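PDB 2PY6: methyltransferase FkbM from Methylobacillus flagellatus KT, which probably transfers methyl groups as a member of the FkbM methyltransferase family, though its substrate is not known. Local coordinates for residues A[228-233]-A[253-258]. Numbering follows the deposited sequence.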
ATOM      1  N   GLU A 228       4.119  39.234   6.190  1.00 29.27           N
ATOM      2  CA  GLU A 228       4.041  39.146   4.744  1.00 29.96           C
ATOM      3  C   GLU A 228       2.598  39.287   4.265  1.00 27.42           C
ATOM      4  O   GLU A 228       1.678  38.907   4.965  1.00 24.29           O
ATOM      5  CB  GLU A 228       4.636  37.826   4.268  1.00 28.65           C
ATOM      6  CG  GLU A 228       6.156  37.700   4.554  1.00 28.02           C
ATOM      7  CD  GLU A 228       7.033  38.387   3.529  1.00 30.88           C
ATOM      8  OE1 GLU A 228       6.577  38.620   2.390  1.00 31.17           O
ATOM      9  OE2 GLU A 228       8.220  38.647   3.827  1.00 35.56           O
ATOM     10  N   LYS A 229       2.461  39.846   3.064  1.00 25.72           N
ATOM     11  CA  LYS A 229       1.206  39.995   2.343  1.00 28.77           C
ATOM     12  C   LYS A 229       1.480  39.346   0.997  1.00 29.60           C
ATOM     13  O   LYS A 229       2.171  39.915   0.127  1.00 27.57           O
ATOM     14  CB  LYS A 229       0.764  41.468   2.238  1.00 28.49           C
ATOM     15  CG  LYS A 229       0.465  42.141   3.621  1.00 29.24           C
ATOM     16  CD  LYS A 229       0.363  43.682   3.508  1.00 28.62           C
ATOM     17  CE  LYS A 229      -0.066  44.342   4.841  1.00 37.36           C
ATOM     18  NZ  LYS A 229      -0.034  45.868   4.873  1.00 29.89           N
HETATM   19  N   MSE A 230       0.989  38.115   0.870  1.00 30.00           N
HETATM   20  CA  MSE A 230       1.233  37.278  -0.309  1.00 28.36           C
HETATM   21  C   MSE A 230       0.089  37.147  -1.319  1.00 28.94           C
HETATM   22  O   MSE A 230      -1.052  36.822  -0.942  1.00 28.16           O
HETATM   23  CB  MSE A 230       1.586  35.836   0.164  1.00 31.16           C
HETATM   24  CG  MSE A 230       1.898  34.942  -0.950  1.00 19.88           C
HETATM   25 SE   MSE A 230       2.510  33.162  -0.602  0.75 22.43          SE
HETATM   26  CE  MSE A 230       1.152  32.432   0.300  1.00 29.21           C
ATOM     27  N   VAL A 231       0.414  37.405  -2.592  1.00 28.76           N
ATOM     28  CA  VAL A 231      -0.492  37.120  -3.695  1.00 27.39           C
ATOM     29  C   VAL A 231      -0.057  35.718  -4.151  1.00 28.54           C
ATOM     30  O   VAL A 231       1.079  35.488  -4.622  1.00 28.17           O
ATOM     31  CB  VAL A 231      -0.408  38.155  -4.847  1.00 28.46           C
ATOM     32  CG1 VAL A 231      -1.342  37.789  -6.001  1.00 27.12           C
ATOM     33  CG2 VAL A 231      -0.722  39.555  -4.328  1.00 29.99           C
ATOM     34  N   ASP A 232      -0.956  34.766  -3.939  1.00 28.51           N
ATOM     35  CA  ASP A 232      -0.742  33.368  -4.327  1.00 26.72           C
ATOM     36  C   ASP A 232      -1.496  33.185  -5.650  1.00 26.58           C
ATOM     37  O   ASP A 232      -2.673  32.809  -5.697  1.00 24.98           O
ATOM     38  CB  ASP A 232      -1.239  32.472  -3.209  1.00 26.51           C
ATOM     39  CG  ASP A 232      -1.103  31.013  -3.509  1.00 34.17           C
ATOM     40  OD1 ASP A 232      -0.655  30.645  -4.613  1.00 39.44           O
ATOM     41  OD2 ASP A 232      -1.487  30.231  -2.618  1.00 34.12           O
ATOM     42  N   CYS A 233      -0.780  33.453  -6.737  1.00 30.37           N
ATOM     43  CA  CYS A 233      -1.346  33.445  -8.065  1.00 33.10           C
ATOM     44  C   CYS A 233      -1.159  32.048  -8.660  1.00 34.17           C
ATOM     45  O   CYS A 233      -0.025  31.612  -8.906  1.00 36.70           O
ATOM     46  CB  CYS A 233      -0.681  34.577  -8.874  1.00 32.19           C
ATOM     47  SG  CYS A 233      -1.410  34.893 -10.433  1.00 44.91           S
ATOM     48  N   GLU A 253       0.431  38.791   7.475  1.00 30.32           N
ATOM     49  CA  GLU A 253      -0.612  39.797   7.469  1.00 29.07           C
ATOM     50  C   GLU A 253      -1.769  39.483   6.537  1.00 28.35           C
ATOM     51  O   GLU A 253      -2.920  39.725   6.873  1.00 28.84           O
ATOM     52  CB  GLU A 253      -0.038  41.181   7.120  1.00 30.82           C
ATOM     53  CG  GLU A 253       0.652  41.876   8.302  1.00 41.96           C
ATOM     54  CD  GLU A 253      -0.299  42.103   9.466  1.00 49.05           C
ATOM     55  OE1 GLU A 253      -1.417  42.626   9.237  1.00 50.54           O
ATOM     56  OE2 GLU A 253       0.075  41.751  10.604  1.00 51.03           O
ATOM     57  N   ARG A 254      -1.478  38.968   5.355  1.00 27.10           N
ATOM     58  CA  ARG A 254      -2.537  38.756   4.395  1.00 26.07           C
ATOM     59  C   ARG A 254      -2.156  37.758   3.333  1.00 25.09           C
ATOM     60  O   ARG A 254      -0.991  37.668   2.948  1.00 27.40           O
ATOM     61  CB  ARG A 254      -2.823  40.094   3.722  1.00 26.40           C
ATOM     62  CG  ARG A 254      -4.144  40.267   3.008  1.00 25.56           C
ATOM     63  CD  ARG A 254      -5.374  40.196   3.879  1.00 26.90           C
ATOM     64  NE  ARG A 254      -6.558  40.547   3.084  1.00 26.25           N
ATOM     65  CZ  ARG A 254      -7.134  39.769   2.167  1.00 25.96           C
ATOM     66  NH1 ARG A 254      -6.691  38.529   1.912  1.00 29.06           N
ATOM     67  NH2 ARG A 254      -8.179  40.224   1.503  1.00 26.81           N
ATOM     68  N   VAL A 255      -3.136  36.975   2.884  1.00 26.58           N
ATOM     69  CA  VAL A 255      -2.934  36.127   1.721  1.00 27.15           C
ATOM     70  C   VAL A 255      -4.121  36.253   0.778  1.00 26.22           C
ATOM     71  O   VAL A 255      -5.242  36.028   1.173  1.00 24.36           O
ATOM     72  CB  VAL A 255      -2.680  34.646   2.083  1.00 28.91           C
ATOM     73  CG1 VAL A 255      -2.578  33.809   0.816  1.00 21.75           C
ATOM     74  CG2 VAL A 255      -1.396  34.517   2.919  1.00 30.78           C
ATOM     75  N   TRP A 256      -3.851  36.627  -0.469  1.00 26.72           N
ATOM     76  CA  TRP A 256      -4.862  36.634  -1.522  1.00 24.87           C
ATOM     77  C   TRP A 256      -4.574  35.462  -2.439  1.00 25.31           C
ATOM     78  O   TRP A 256      -3.588  35.462  -3.168  1.00 29.78           O
ATOM     79  CB  TRP A 256      -4.783  37.879  -2.362  1.00 27.49           C
ATOM     80  CG  TRP A 256      -4.964  39.157  -1.655  1.00 29.43           C
ATOM     81  CD1 TRP A 256      -6.151  39.797  -1.402  1.00 24.44           C
ATOM     82  CD2 TRP A 256      -3.926  40.012  -1.170  1.00 23.62           C
ATOM     83  NE1 TRP A 256      -5.909  40.983  -0.782  1.00 30.57           N
ATOM     84  CE2 TRP A 256      -4.554  41.158  -0.640  1.00 27.93           C
ATOM     85  CE3 TRP A 256      -2.520  39.933  -1.160  1.00 24.57           C
ATOM     86  CZ2 TRP A 256      -3.833  42.218  -0.078  1.00 26.95           C
ATOM     87  CZ3 TRP A 256      -1.813  40.975  -0.615  1.00 29.35           C
ATOM     88  CH2 TRP A 256      -2.466  42.097  -0.049  1.00 27.50           C
HETATM   89  N   MSE A 257      -5.421  34.445  -2.377  1.00 28.37           N
HETATM   90  CA  MSE A 257      -5.283  33.271  -3.209  1.00 27.47           C
HETATM   91  C   MSE A 257      -6.146  33.399  -4.479  1.00 27.94           C
HETATM   92  O   MSE A 257      -7.367  33.551  -4.377  1.00 26.89           O
HETATM   93  CB  MSE A 257      -5.689  32.019  -2.420  1.00 25.04           C
HETATM   94  CG  MSE A 257      -4.877  31.756  -1.172  1.00 28.24           C
HETATM   95 SE   MSE A 257      -5.293  30.065  -0.332  0.75 29.55          SE
HETATM   96  CE  MSE A 257      -4.458  29.058  -1.069  1.00 19.39           C
ATOM     97  N   ILE A 258      -5.505  33.289  -5.649  1.00 26.73           N
ATOM     98  CA  ILE A 258      -6.156  33.440  -6.968  1.00 26.55           C
ATOM     99  C   ILE A 258      -6.090  32.132  -7.731  1.00 26.18           C
ATOM    100  O   ILE A 258      -5.001  31.648  -8.032  1.00 26.47           O
ATOM    101  CB  ILE A 258      -5.474  34.556  -7.815  1.00 26.01           C
ATOM    102  CG1 ILE A 258      -5.340  35.856  -6.982  1.00 26.62           C
ATOM    103  CG2 ILE A 258      -6.239  34.815  -9.125  1.00 27.65           C
ATOM    104  CD1 ILE A 258      -4.544  36.908  -7.685  1.00 27.95           C
TER
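The beta-alpha-beta unit of a Rossmann-like methyltransferase fold pairs parallel strands 229-233 and 254-258 here, K229 facing R254 and C233 facing I258. Backbone bonds alternate between the strands, the straightest running from I258 N to D232 O (2.9 Å, 176°). Where the pairing begins, E228 O takes two donors, E253 N (2.8 Å) and R254 N (3.2 Å). W256 shares a face with K229, V231, R254 and I258, its broad indole filling the place between aliphatic parts of K229 and R254 and apolar V231. With chi2 at -88°, the six-membered ring leans toward strand 229-233, CE3 reaching V231 CG2 (3.7 Å) and CZ3 K229 CB (3.9 Å). R254 CG lies over one indole face, toward its rim, while NE1 hydrogen-bonds to D333 OD1. An alanine in place of W256 would probably open a gap beside V231 and K229 and leave D333 without its indole donor. Beta-branched residues suit strands: V231 CG1 meets I258 CD1 (3.7 Å). On the opposite face, selenomethionine M230 CE lies 4.0 Å from V255 CG1, both residues against L244 of helix 239-248; buried D232 OD1 salt-bridges K340. Helix 328-331 touches V231, C233 and I258, and strand 338-341 flanks strand 229-233.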